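Local coordinates for protein CurJ (Moorea producens 3L, PDB 5TZ6) that probably catalyses dehydration, including vinylogous dehydration, of a polyketide intermediate in curacin biosynthesis, as the dehydratase domain of a modular synthase, at residues E70-I76 with I245-Y251; L190-V195 with I226-L230; C221-I225 with W260-C264; E273-I279 with V292-R298. The protein carries 1 engineered substitution. One frame throughout, in Å; residues are numbered along the deposited sequence.

Interaction 1: E70-I76 with I245-Y251; sequences ECQIEDI and IDKFTFY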
loop_
_atom_site.group_PDB
_atom_site.type_symbol
_atom_site.label_atom_id
_atom_site.label_comp_id
_atom_site.label_asym_id
_atom_site.label_seq_id
_atom_site.Cartn_x
_atom_site.Cartn_y
_atom_site.Cartn_z
ATOM N N GLU A 70 -5.732 22.006 -10.714
ATOM C CA GLU A 70 -4.684 22.962 -10.382
ATOM C C GLU A 70 -4.182 22.701 -8.968
ATOM O O GLU A 70 -4.980 22.548 -8.038
ATOM C CB GLU A 70 -5.202 24.400 -10.473
ATOM C CG GLU A 70 -5.623 24.864 -11.863
ATOM C CD GLU A 70 -7.078 24.556 -12.176
ATOM O OE1 GLU A 70 -7.827 24.166 -11.254
ATOM O OE2 GLU A 70 -7.473 24.710 -13.351
ATOM N N CYS A 71 -2.865 22.644 -8.800
ATOM C CA CYS A 71 -2.319 22.516 -7.459
ATOM C C CYS A 71 -0.937 23.151 -7.405
ATOM O O CYS A 71 -0.355 23.528 -8.425
ATOM C CB CYS A 71 -2.283 21.056 -7.011
ATOM S SG CYS A 71 -0.969 20.129 -7.740
ATOM N N GLN A 72 -0.416 23.265 -6.189
ATOM C CA GLN A 72 0.823 23.982 -5.951
ATOM C C GLN A 72 1.651 23.247 -4.911
ATOM O O GLN A 72 1.113 22.683 -3.948
ATOM C CB GLN A 72 0.561 25.418 -5.488
ATOM C CG GLN A 72 -0.210 25.517 -4.189
ATOM C CD GLN A 72 -0.530 26.951 -3.814
ATOM O OE1 GLN A 72 -0.425 27.861 -4.639
ATOM N NE2 GLN A 72 -0.937 27.159 -2.566
ATOM N N ILE A 73 2.960 23.239 -5.150
ATOM C CA ILE A 73 3.961 22.657 -4.271
ATOM C C ILE A 73 4.849 23.799 -3.803
ATOM O O ILE A 73 5.396 24.534 -4.630
ATOM C CB ILE A 73 4.788 21.592 -5.011
ATOM C CG1 ILE A 73 3.858 20.707 -5.848
ATOM C CG2 ILE A 73 5.632 20.785 -4.023
ATOM C CD1 ILE A 73 4.577 19.753 -6.773
ATOM N N GLU A 74 5.007 23.944 -2.495
ATOM C CA GLU A 74 5.692 25.099 -1.936
ATOM C C GLU A 74 6.825 24.665 -1.019
ATOM O O GLU A 74 6.809 23.570 -0.449
ATOM C CB GLU A 74 4.735 26.018 -1.162
ATOM C CG GLU A 74 3.780 26.803 -2.028
ATOM C CD GLU A 74 2.669 27.437 -1.218
ATOM O OE1 GLU A 74 1.812 26.695 -0.694
ATOM O OE2 GLU A 74 2.666 28.679 -1.085
ATOM N N ASP A 75 7.809 25.551 -0.884
ATOM C CA ASP A 75 8.969 25.333 -0.027
ATOM C C ASP A 75 9.588 23.961 -0.271
ATOM O O ASP A 75 9.772 23.156 0.647
ATOM C CB ASP A 75 8.582 25.518 1.438
ATOM C CG ASP A 75 7.920 26.856 1.687
ATOM O OD1 ASP A 75 8.316 27.843 1.029
ATOM O OD2 ASP A 75 6.994 26.921 2.524
ATOM N N ILE A 76 9.903 23.698 -1.538
ATOM C CA ILE A 76 10.502 22.434 -1.950
ATOM C C ILE A 76 11.992 22.445 -1.641
ATOM O O ILE A 76 12.701 23.403 -1.974
ATOM C CB ILE A 76 10.272 22.194 -3.451
ATOM C CG1 ILE A 76 8.784 22.292 -3.795
ATOM C CG2 ILE A 76 10.871 20.860 -3.875
ATOM C CD1 ILE A 76 8.523 22.416 -5.278
ATOM N N ILE A 245 12.740 25.592 -4.274
ATOM C CA ILE A 245 11.679 26.211 -5.063
ATOM C C ILE A 245 10.646 26.812 -4.116
ATOM O O ILE A 245 10.101 26.108 -3.259
ATOM C CB ILE A 245 11.011 25.198 -6.008
ATOM C CG1 ILE A 245 11.975 24.804 -7.123
ATOM C CG2 ILE A 245 9.744 25.779 -6.596
ATOM C CD1 ILE A 245 11.485 23.657 -7.973
ATOM N N ASP A 246 10.367 28.105 -4.269
ATOM C CA ASP A 246 9.353 28.724 -3.421
ATOM C C ASP A 246 7.956 28.216 -3.769
ATOM O O ASP A 246 7.210 27.793 -2.882
ATOM C CB ASP A 246 9.432 30.248 -3.514
ATOM C CG ASP A 246 10.732 30.795 -2.951
ATOM O OD1 ASP A 246 11.308 30.140 -2.055
ATOM O OD2 ASP A 246 11.179 31.873 -3.400
ATOM N N LYS A 247 7.581 28.234 -5.050
ATOM C CA LYS A 247 6.266 27.714 -5.408
ATOM C C LYS A 247 6.232 27.201 -6.842
ATOM O O LYS A 247 6.605 27.916 -7.772
ATOM C CB LYS A 247 5.192 28.788 -5.217
ATOM C CG LYS A 247 3.792 28.316 -5.569
ATOM C CD LYS A 247 2.751 29.288 -5.069
ATOM C CE LYS A 247 2.902 30.632 -5.753
ATOM N NZ LYS A 247 2.034 31.663 -5.121
ATOM N N PHE A 248 5.742 25.978 -7.016
ATOM C CA PHE A 248 5.524 25.371 -8.322
ATOM C C PHE A 248 4.030 25.119 -8.497
ATOM O O PHE A 248 3.434 24.359 -7.732
ATOM C CB PHE A 248 6.305 24.061 -8.436
ATOM C CG PHE A 248 6.238 23.423 -9.796
ATOM C CD1 PHE A 248 5.064 22.855 -10.258
ATOM C CD2 PHE A 248 7.365 23.366 -10.600
ATOM C CE1 PHE A 248 5.005 22.267 -11.504
ATOM C CE2 PHE A 248 7.316 22.773 -11.848
ATOM C CZ PHE A 248 6.131 22.224 -12.300
ATOM N N THR A 249 3.432 25.712 -9.521
ATOM C CA THR A 249 2.005 25.577 -9.766
ATOM C C THR A 249 1.766 24.833 -11.072
ATOM O O THR A 249 2.299 25.214 -12.122
ATOM C CB THR A 249 1.311 26.941 -9.797
ATOM O OG1 THR A 249 1.636 27.668 -8.607
ATOM C CG2 THR A 249 -0.204 26.769 -9.889
ATOM N N PHE A 250 0.981 23.765 -10.986
ATOM C CA PHE A 250 0.491 23.024 -12.134
ATOM C C PHE A 250 -0.962 23.420 -12.368
ATOM O O PHE A 250 -1.803 23.265 -11.474
ATOM C CB PHE A 250 0.611 21.520 -11.891
ATOM C CG PHE A 250 -0.073 20.672 -12.928
ATOM C CD1 PHE A 250 0.461 20.526 -14.204
ATOM C CD2 PHE A 250 -1.255 20.018 -12.626
ATOM C CE1 PHE A 250 -0.178 19.733 -15.152
ATOM C CE2 PHE A 250 -1.899 19.230 -13.569
ATOM C CZ PHE A 250 -1.359 19.089 -14.834
ATOM N N TYR A 251 -1.248 23.940 -13.562
ATOM C CA TYR A 251 -2.589 24.381 -13.939
ATOM C C TYR A 251 -3.356 23.299 -14.694
ATOM O O TYR A 251 -4.440 22.894 -14.268
ATOM C CB TYR A 251 -2.495 25.668 -14.769
ATOM C CG TYR A 251 -1.884 26.814 -13.998
ATOM C CD1 TYR A 251 -2.668 27.626 -13.191
ATOM C CD2 TYR A 251 -0.520 27.064 -14.051
ATOM C CE1 TYR A 251 -2.116 28.667 -12.472
ATOM C CE2 TYR A 251 0.046 28.105 -13.334
ATOM C CZ TYR A 251 -0.756 28.902 -12.549
ATOM O OH TYR A 251 -0.202 29.936 -11.835
HETATM O O HOH W 1 5.745 29.939 -1.201
#
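Glu74 turns its CG anti to the carbonyl carbon (chi1 -72°), whereas Lys247, its partner across the strands, turns CG anti to the backbone N (chi1 -180°); the two chains therefore leave the sheet side by side, with Glu74 CG 3.9 Å from Lys247 CG. Long side chains suit this partly exposed face because their methylenes can pack while their charged ends reach elsewhere: Glu74 OE1 has a long, weak ion pair with Lys138. Lys247 CD comes 3.5 Å from Gln72 OE1, and beyond it the chain bends at the third torsion, while Gln72 NE2 is bonded to Ser140. Beneath them runs an antiparallel ladder in which Phe248 N gives a nearly straight bond to Ile73 O (2.8 Å, 170°). The ladder joins the two halves of the double hotdog fold of polyketide synthase dehydratases, strand 71-77 coming from one half and strand 239-250 from the other. The opposite face is apolar: Cys71 and Phe250 both meet Leu59 of helix 51-65, and Ile76 lies alongside Ile245, its CD1 3.8 Å from Ile245 CB. At Asp75 the ladder gives way to a G1 beta bulge, in which Asp75 and Ile76 both face Ile245. Ile76 N bonds to Ile245 O at 3.0 Å, and Asp75 N reaches Asp246 O at 3.1 Å from above its carbonyl plane. A water donates to Asp246 O and, weakly, to Glu74 OE2.

Interaction 2: L190-V195 with I226-L230; sequences LGEGEV and IALVL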
loop_
_atom_site.group_PDB
_atom_site.type_symbol
_atom_site.label_atom_id
_atom_site.label_comp_id
_atom_site.label_asym_id
_atom_site.label_seq_id
_atom_site.Cartn_x
_atom_site.Cartn_y
_atom_site.Cartn_z
ATOM N N LEU A 190 17.686 34.378 -26.560
ATOM C CA LEU A 190 18.182 35.103 -25.402
ATOM C C LEU A 190 17.778 36.567 -25.485
ATOM O O LEU A 190 17.756 37.159 -26.573
ATOM C CB LEU A 190 19.704 35.004 -25.289
ATOM C CG LEU A 190 20.305 33.768 -24.624
ATOM C CD1 LEU A 190 21.817 33.875 -24.644
ATOM C CD2 LEU A 190 19.804 33.624 -23.192
ATOM N N GLY A 191 17.454 37.133 -24.322
ATOM C CA GLY A 191 17.243 38.548 -24.123
ATOM C C GLY A 191 18.143 39.051 -23.009
ATOM O O GLY A 191 19.190 38.468 -22.707
ATOM N N GLU A 192 17.706 40.131 -22.374
ATOM C CA GLU A 192 18.469 40.719 -21.277
ATOM C C GLU A 192 18.019 40.064 -19.971
ATOM O O GLU A 192 16.948 40.372 -19.438
ATOM C CB GLU A 192 18.294 42.231 -21.249
ATOM C CG GLU A 192 19.508 42.949 -20.685
ATOM C CD GLU A 192 20.816 42.398 -21.239
ATOM O OE1 GLU A 192 21.208 41.280 -20.845
ATOM O OE2 GLU A 192 21.444 43.077 -22.077
ATOM N N GLY A 193 18.845 39.160 -19.445
ATOM C CA GLY A 193 18.494 38.414 -18.249
ATOM C C GLY A 193 17.252 37.558 -18.375
ATOM O O GLY A 193 16.666 37.177 -17.360
ATOM N N GLU A 194 16.827 37.246 -19.596
ATOM C CA GLU A 194 15.637 36.442 -19.829
ATOM C C GLU A 194 15.890 35.537 -21.028
ATOM O O GLU A 194 16.718 35.844 -21.890
ATOM C CB GLU A 194 14.392 37.324 -20.040
ATOM C CG GLU A 194 14.459 38.232 -21.261
ATOM C CD GLU A 194 13.594 39.479 -21.114
ATOM O OE1 GLU A 194 13.929 40.516 -21.731
ATOM O OE2 GLU A 194 12.588 39.427 -20.373
ATOM N N VAL A 195 15.178 34.415 -21.073
ATOM C CA VAL A 195 15.343 33.434 -22.139
ATOM C C VAL A 195 13.986 32.830 -22.469
ATOM O O VAL A 195 13.164 32.592 -21.578
ATOM C CB VAL A 195 16.348 32.329 -21.751
ATOM C CG1 VAL A 195 15.790 31.475 -20.626
ATOM C CG2 VAL A 195 16.685 31.463 -22.963
ATOM N N ILE A 226 20.175 27.272 -17.649
ATOM C CA ILE A 226 21.550 27.128 -18.099
ATOM C C ILE A 226 21.855 28.150 -19.181
ATOM O O ILE A 226 23.003 28.586 -19.331
ATOM C CB ILE A 226 21.795 25.693 -18.606
ATOM C CG1 ILE A 226 21.782 24.697 -17.444
ATOM C CG2 ILE A 226 23.097 25.616 -19.411
ATOM C CD1 ILE A 226 22.781 25.017 -16.349
ATOM N N ALA A 227 20.835 28.561 -19.943
ATOM C CA ALA A 227 21.041 29.481 -21.056
ATOM C C ALA A 227 21.383 30.894 -20.608
ATOM O O ALA A 227 21.801 31.703 -21.443
ATOM C CB ALA A 227 19.800 29.508 -21.952
ATOM N N LEU A 228 21.240 31.206 -19.325
ATOM C CA LEU A 228 21.626 32.509 -18.807
ATOM C C LEU A 228 23.003 32.508 -18.157
ATOM O O LEU A 228 23.421 33.542 -17.630
ATOM C CB LEU A 228 20.586 33.002 -17.797
ATOM C CG LEU A 228 19.132 32.916 -18.249
ATOM C CD1 LEU A 228 18.204 33.229 -17.091
ATOM C CD2 LEU A 228 18.871 33.867 -19.410
ATOM N N VAL A 229 23.710 31.377 -18.173
ATOM C CA VAL A 229 25.003 31.268 -17.504
ATOM C C VAL A 229 26.032 30.603 -18.414
ATOM O O VAL A 229 27.032 30.055 -17.939
ATOM C CB VAL A 229 24.863 30.493 -16.181
ATOM C CG1 VAL A 229 23.836 31.161 -15.282
ATOM C CG2 VAL A 229 24.470 29.059 -16.459
ATOM N N LEU A 230 25.798 30.648 -19.728
ATOM C CA LEU A 230 26.713 29.994 -20.661
ATOM C C LEU A 230 28.091 30.645 -20.664
ATOM O O LEU A 230 29.083 29.994 -21.014
ATOM C CB LEU A 230 26.124 30.003 -22.073
ATOM C CG LEU A 230 24.876 29.152 -22.307
ATOM C CD1 LEU A 230 24.358 29.335 -23.722
ATOM C CD2 LEU A 230 25.199 27.692 -22.044
#
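Leu228 pushes one methyl between Leu190 and Val195, and that branch carries most of the contact. Its CD2 lies 3.9 Å from Leu190 CD2 and 3.8 Å from Val195 CB, and it also rests on the backbone at Glu194 C. With CG anti to the carbonyl carbon (chi1 -49°), the Leu228 chain swings toward the other segment, although Leu228 CA is 6.7 Å from Gly193 CA. Leucine suits the place because its forked end serves two neighbours: CD2 fills the angle between Leu190 and Val195, while CD1 reaches the ring of Phe275. Leu190 also reaches the preceding residue, bringing CD2 to 3.3 Å from Ala227 O. Ala227 is small enough for Val195 CG2 to approach its CB at 3.8 Å, and it also touches Ile167 of helix 164-173. An alanine in place of Leu190 would take away the methyl lying against Leu228 CD2 and the Ala227 carbonyl, and would probably open a gap beside the Leu228 branch and let it shift. The turn closed by Gly191 N bonding to Glu194 O links strands 185-190 and 194-200, a hairpin near the edge of the sheet on which the loop following the central helix of this hotdog half is packed.

Interaction 3: C221-I225 with W260-C264; sequences CFQSI and WCYTC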
loop_
_atom_site.group_PDB
_atom_site.type_symbol
_atom_site.label_atom_id
_atom_site.label_comp_id
_atom_site.label_asym_id
_atom_site.label_seq_id
_atom_site.Cartn_x
_atom_site.Cartn_y
_atom_site.Cartn_z
ATOM N N CYS A 221 12.458 22.394 -18.238
ATOM C CA CYS A 221 12.183 23.728 -17.718
ATOM C C CYS A 221 13.318 24.204 -16.826
ATOM O O CYS A 221 13.793 25.337 -16.962
ATOM C CB CYS A 221 10.855 23.741 -16.957
ATOM S SG CYS A 221 9.410 23.738 -18.027
ATOM N N PHE A 222 13.779 23.348 -15.908
ATOM C CA PHE A 222 14.933 23.750 -15.105
ATOM C C PHE A 222 16.191 23.947 -15.951
ATOM O O PHE A 222 17.041 24.777 -15.607
ATOM C CB PHE A 222 15.194 22.730 -13.998
ATOM C CG PHE A 222 14.058 22.585 -13.027
ATOM C CD1 PHE A 222 13.062 23.548 -12.956
ATOM C CD2 PHE A 222 13.994 21.496 -12.170
ATOM C CE1 PHE A 222 12.011 23.418 -12.067
ATOM C CE2 PHE A 222 12.952 21.360 -11.273
ATOM C CZ PHE A 222 11.957 22.323 -11.223
ATOM N N GLN A 223 16.322 23.211 -17.064
ATOM C CA GLN A 223 17.495 23.347 -17.925
ATOM C C GLN A 223 17.540 24.709 -18.591
ATOM O O GLN A 223 18.620 25.180 -18.964
ATOM C CB GLN A 223 17.507 22.275 -19.011
ATOM C CG GLN A 223 17.537 20.846 -18.538
ATOM C CD GLN A 223 17.247 19.894 -19.678
ATOM O OE1 GLN A 223 17.431 20.243 -20.840
ATOM N NE2 GLN A 223 16.770 18.698 -19.357
ATOM N N SER A 224 16.381 25.344 -18.777
ATOM C CA SER A 224 16.385 26.646 -19.436
ATOM C C SER A 224 17.328 27.628 -18.747
ATOM O O SER A 224 17.937 28.469 -19.414
ATOM C CB SER A 224 14.971 27.226 -19.484
ATOM O OG SER A 224 14.441 27.402 -18.181
ATOM N N ILE A 225 17.483 27.534 -17.422
ATOM C CA ILE A 225 18.297 28.533 -16.736
ATOM C C ILE A 225 19.743 28.443 -17.181
ATOM O O ILE A 225 20.471 29.441 -17.127
ATOM C CB ILE A 225 18.219 28.412 -15.199
ATOM C CG1 ILE A 225 19.255 27.412 -14.690
ATOM C CG2 ILE A 225 16.808 28.050 -14.738
ATOM C CD1 ILE A 225 19.981 27.892 -13.451
ATOM N N TRP A 260 6.079 26.480 -24.889
ATOM C CA TRP A 260 7.006 27.591 -24.738
ATOM C C TRP A 260 7.385 27.727 -23.271
ATOM O O TRP A 260 6.538 27.570 -22.390
ATOM C CB TRP A 260 6.401 28.903 -25.238
ATOM C CG TRP A 260 6.144 28.942 -26.718
ATOM C CD1 TRP A 260 4.953 28.719 -27.347
ATOM C CD2 TRP A 260 7.094 29.232 -27.752
ATOM N NE1 TRP A 260 5.105 28.848 -28.707
ATOM C CE2 TRP A 260 6.408 29.165 -28.981
ATOM C CE3 TRP A 260 8.457 29.544 -27.758
ATOM C CZ2 TRP A 260 7.038 29.396 -30.200
ATOM C CZ3 TRP A 260 9.079 29.775 -28.966
ATOM C CH2 TRP A 260 8.371 29.698 -30.173
ATOM N N CYS A 261 8.655 28.031 -23.012
ATOM C CA CYS A 261 9.167 28.173 -21.656
ATOM C C CYS A 261 9.901 29.501 -21.533
ATOM O O CYS A 261 10.957 29.687 -22.146
ATOM C CB CYS A 261 10.092 27.015 -21.291
ATOM S SG CYS A 261 10.794 27.200 -19.652
ATOM N N TYR A 262 9.367 30.406 -20.721
ATOM C CA TYR A 262 9.955 31.717 -20.493
ATOM C C TYR A 262 10.581 31.749 -19.108
ATOM O O TYR A 262 9.940 31.377 -18.127
ATOM C CB TYR A 262 8.901 32.814 -20.629
ATOM C CG TYR A 262 9.390 34.206 -20.297
ATOM C CD1 TYR A 262 10.447 34.778 -20.993
ATOM C CD2 TYR A 262 8.768 34.964 -19.307
ATOM C CE1 TYR A 262 10.890 36.054 -20.697
ATOM C CE2 TYR A 262 9.201 36.244 -19.007
ATOM C CZ TYR A 262 10.263 36.783 -19.704
ATOM O OH TYR A 262 10.701 38.055 -19.409
ATOM N N THR A 263 11.835 32.173 -19.034
ATOM C CA THR A 263 12.586 32.180 -17.789
ATOM C C THR A 263 13.259 33.530 -17.630
ATOM O O THR A 263 13.713 34.122 -18.613
ATOM C CB THR A 263 13.661 31.076 -17.757
ATOM O OG1 THR A 263 13.048 29.784 -17.859
ATOM C CG2 THR A 263 14.467 31.153 -16.469
ATOM N N CYS A 264 13.312 34.023 -16.397
ATOM C CA CYS A 264 14.104 35.212 -16.109
ATOM C C CYS A 264 14.730 35.061 -14.736
ATOM O O CYS A 264 14.181 34.394 -13.860
ATOM C CB CYS A 264 13.273 36.501 -16.190
ATOM S SG CYS A 264 11.583 36.338 -15.621
#
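Ser224 and Thr263 meet hydroxyl to hydroxyl, and the first torsion of each sets up the meeting. Ser224 keeps OG between its backbone N and carbonyl carbon (chi1 60°), the crowded position for most residues but one that a serine tolerates; from there OG can turn back to Cys221 O one helical turn earlier. That bond is modelled at 2.5 Å, so its exact length is doubtful. Cys221 O also receives Ser224 N, at 3.2 Å. Thr263 places OG1 anti to its carbonyl carbon (chi1 -61°), from where it donates to Ser224 OG at 2.8 Å. Its methyl takes the position anti to N and faces Ile225, CG2 to CG2 at 4.3 Å, so this beta-branched residue offers segment 221-225 both a polar and an apolar branch. Cys261, two residues earlier on the same side of the strand, extends SG anti to its backbone N (chi1 178°) and sets it 4.1 Å from Cys221 SG. This is van der Waals packing of two thiols and not a disulfide. Small side chains suit the narrow interval between the central hotdog helix and the sheet wrapped around it. The same helix carries Asp219 of the ligand pocket, held by a bond from Gln223. A valine in place of Thr263 would keep the methyl packing but would probably leave Ser224 OG without its donor. Thus the buried Thr263 hydroxyl gives its proton to Ser224 OG, which in turn probably donates to the Cys221 carbonyl.

Interaction 4: E273-I279 with V292-R298; sequences EKFKADI and VIGFEGR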
loop_
_atom_site.group_PDB
_atom_site.type_symbol
_atom_site.label_atom_id
_atom_site.label_comp_id
_atom_site.label_asym_id
_atom_site.label_seq_id
_atom_site.Cartn_x
_atom_site.Cartn_y
_atom_site.Cartn_z
ATOM N N GLU A 273 27.096 32.119 -6.130
ATOM C CA GLU A 273 26.857 30.692 -6.250
ATOM C C GLU A 273 25.380 30.347 -6.290
ATOM O O GLU A 273 25.038 29.176 -6.491
ATOM C CB GLU A 273 27.541 29.932 -5.105
ATOM C CG GLU A 273 28.977 29.550 -5.431
ATOM C CD GLU A 273 29.865 29.471 -4.208
ATOM O OE1 GLU A 273 29.989 30.488 -3.491
ATOM O OE2 GLU A 273 30.446 28.392 -3.968
ATOM N N LYS A 274 24.502 31.321 -6.089
ATOM C CA LYS A 274 23.065 31.113 -6.159
ATOM C C LYS A 274 22.530 31.768 -7.423
ATOM O O LYS A 274 22.820 32.939 -7.692
ATOM C CB LYS A 274 22.363 31.711 -4.943
ATOM C CG LYS A 274 22.723 31.073 -3.623
ATOM C CD LYS A 274 22.119 31.873 -2.485
ATOM C CE LYS A 274 22.218 31.126 -1.178
ATOM N NZ LYS A 274 23.558 30.502 -1.016
ATOM N N PHE A 275 21.757 31.015 -8.193
ATOM C CA PHE A 275 21.039 31.555 -9.337
ATOM C C PHE A 275 19.549 31.467 -9.048
ATOM O O PHE A 275 19.027 30.373 -8.787
ATOM C CB PHE A 275 21.382 30.808 -10.623
ATOM C CG PHE A 275 20.937 31.527 -11.855
ATOM C CD1 PHE A 275 19.679 31.304 -12.381
ATOM C CD2 PHE A 275 21.761 32.458 -12.463
ATOM C CE1 PHE A 275 19.258 31.981 -13.506
ATOM C CE2 PHE A 275 21.347 33.138 -13.586
ATOM C CZ PHE A 275 20.096 32.898 -14.111
ATOM N N LYS A 276 18.869 32.613 -9.110
ATOM C CA LYS A 276 17.452 32.718 -8.783
ATOM C C LYS A 276 16.657 33.133 -10.016
ATOM O O LYS A 276 17.069 34.028 -10.765
ATOM C CB LYS A 276 17.219 33.713 -7.643
ATOM C CG LYS A 276 17.990 33.388 -6.371
ATOM C CD LYS A 276 17.970 34.550 -5.386
ATOM C CE LYS A 276 18.555 34.135 -4.042
ATOM N NZ LYS A 276 18.424 35.207 -3.016
ATOM N N ALA A 277 15.515 32.479 -10.216
ATOM C CA ALA A 277 14.766 32.617 -11.456
ATOM C C ALA A 277 13.281 32.360 -11.231
ATOM O O ALA A 277 12.886 31.646 -10.304
ATOM C CB ALA A 277 15.295 31.646 -12.510
ATOM N N ASP A 278 12.466 32.959 -12.095
ATOM C CA ASP A 278 11.065 32.612 -12.267
ATOM C C ASP A 278 10.889 31.995 -13.649
ATOM O O ASP A 278 11.520 32.431 -14.624
ATOM C CB ASP A 278 10.161 33.840 -12.120
ATOM C CG ASP A 278 10.106 34.370 -10.690
ATOM O OD1 ASP A 278 10.158 33.557 -9.743
ATOM O OD2 ASP A 278 10.008 35.603 -10.514
ATOM N N ILE A 279 10.021 30.989 -13.729
ATOM C CA ILE A 279 9.810 30.227 -14.951
ATOM C C ILE A 279 8.318 30.113 -15.224
ATOM O O ILE A 279 7.506 29.990 -14.301
ATOM C CB ILE A 279 10.457 28.828 -14.850
ATOM C CG1 ILE A 279 11.913 28.955 -14.382
ATOM C CG2 ILE A 279 10.345 28.095 -16.175
ATOM C CD1 ILE A 279 12.553 27.649 -13.972
ATOM N N VAL A 292 6.757 28.570 -12.061
ATOM C CA VAL A 292 7.720 28.374 -10.985
ATOM C C VAL A 292 8.152 29.741 -10.489
ATOM O O VAL A 292 8.672 30.553 -11.266
ATOM C CB VAL A 292 8.942 27.561 -11.438
ATOM C CG1 VAL A 292 9.959 27.452 -10.300
ATOM C CG2 VAL A 292 8.510 26.194 -11.923
ATOM N N ILE A 293 7.960 29.984 -9.198
ATOM C CA ILE A 293 8.335 31.230 -8.545
ATOM C C ILE A 293 9.413 30.905 -7.526
ATOM O O ILE A 293 9.242 29.997 -6.701
ATOM C CB ILE A 293 7.127 31.897 -7.861
ATOM C CG1 ILE A 293 6.071 32.289 -8.893
ATOM C CG2 ILE A 293 7.569 33.121 -7.066
ATOM C CD1 ILE A 293 6.494 33.418 -9.791
ATOM N N GLY A 294 10.508 31.654 -7.570
ATOM C CA GLY A 294 11.561 31.458 -6.595
ATOM C C GLY A 294 12.373 30.198 -6.801
ATOM O O GLY A 294 12.725 29.526 -5.823
ATOM N N PHE A 295 12.637 29.831 -8.050
ATOM C CA PHE A 295 13.568 28.745 -8.317
ATOM C C PHE A 295 14.976 29.185 -7.947
ATOM O O PHE A 295 15.442 30.238 -8.392
ATOM C CB PHE A 295 13.522 28.342 -9.789
ATOM C CG PHE A 295 14.510 27.273 -10.149
ATOM C CD1 PHE A 295 15.832 27.597 -10.419
ATOM C CD2 PHE A 295 14.120 25.947 -10.226
ATOM C CE1 PHE A 295 16.748 26.620 -10.744
ATOM C CE2 PHE A 295 15.034 24.961 -10.562
ATOM C CZ PHE A 295 16.349 25.299 -10.820
ATOM N N GLU A 296 15.655 28.391 -7.127
ATOM C CA GLU A 296 17.047 28.644 -6.783
ATOM C C GLU A 296 17.865 27.403 -7.093
ATOM O O GLU A 296 17.573 26.313 -6.571
ATOM C CB GLU A 296 17.228 29.031 -5.315
ATOM C CG GLU A 296 18.694 29.320 -4.988
ATOM C CD GLU A 296 18.933 29.745 -3.548
ATOM O OE1 GLU A 296 19.479 28.932 -2.772
ATOM O OE2 GLU A 296 18.576 30.889 -3.191
ATOM N N GLY A 297 18.871 27.575 -7.952
ATOM C CA GLY A 297 19.899 26.574 -8.167
ATOM C C GLY A 297 21.185 27.060 -7.524
ATOM O O GLY A 297 21.391 28.265 -7.349
ATOM N N ARG A 298 22.051 26.125 -7.159
ATOM C CA ARG A 298 23.316 26.462 -6.523
ATOM C C ARG A 298 24.452 25.741 -7.222
ATOM O O ARG A 298 24.318 24.570 -7.594
ATOM C CB ARG A 298 23.323 26.107 -5.039
ATOM C CG ARG A 298 22.360 26.927 -4.227
ATOM C CD ARG A 298 22.662 26.824 -2.754
ATOM N NE ARG A 298 21.698 27.571 -1.959
ATOM C CZ ARG A 298 21.682 27.579 -0.633
ATOM N NH1 ARG A 298 22.582 26.882 0.046
ATOM N NH2 ARG A 298 20.768 28.284 0.013
#
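Phe275 with Gly297 and Ala277 with Phe295 are hydrogen-bonded pairs in the antiparallel hairpin of strands 274-282 and 288-300. Phe275 N meets Gly297 O at 2.9 Å and nearly straight (172°). Beyond Ala277 the register slips by one residue, forming a beta bulge. Gly294 takes positive phi there, a conformation glycine accepts easily, and Asp278 OD1 receives its N-H at 2.9 Å, so a carboxylate holds the bulge where the backbone pairing is interrupted. On the outer face, Glu296 extends fully with CG anti to the backbone N (chi1 -179°), bringing OE1 to within 2.7 Å of Arg298 NE; this salt bridge lies in the guanidinium plane. Lys274 runs alongside Arg298 and sets its NZ over the centre of that group, 3.5 Å above the plane. Glu296, bridged to Arg298 and with OE1 4.7 Å from Lys274 NZ, probably eases the closeness of the two cations. Lys276 rests its CE 3.4 Å from Glu296 OE2, but its NZ makes a salt bridge with Asp268. The inner face is apolar, as befits a sheet against a helix: Ile279 CB packs 3.9 Å from Val292 CB, and the Phe295 ring meets that of Phe222 on helix 215-223. Such a bulged hairpin, charged outside and apolar inside, belongs to the curved sheet that wraps the central helix in a hotdog fold.

Interactions 1 and 4 are ladders of neighbouring strands, joined where Lys247 and Asp246 pair with Ile293 and Gly294; each has a polar outer face and an apolar inner one. Interaction 3 is entirely buried and instead sets a helix against the sheet through small hydroxyls and thiols. It touches both ladders through Phe222, which packs on Ile245 and Phe295. Interaction 2, nearest the periphery, relies mainly on aliphatic side chains, packed on each other and on backbone, yet it is tied to interaction 3 by the Val195–Thr263 backbone bond and to interaction 4 by Leu228 on Phe275. Interaction 1 alone spans both hotdog halves; the other three lie within the second.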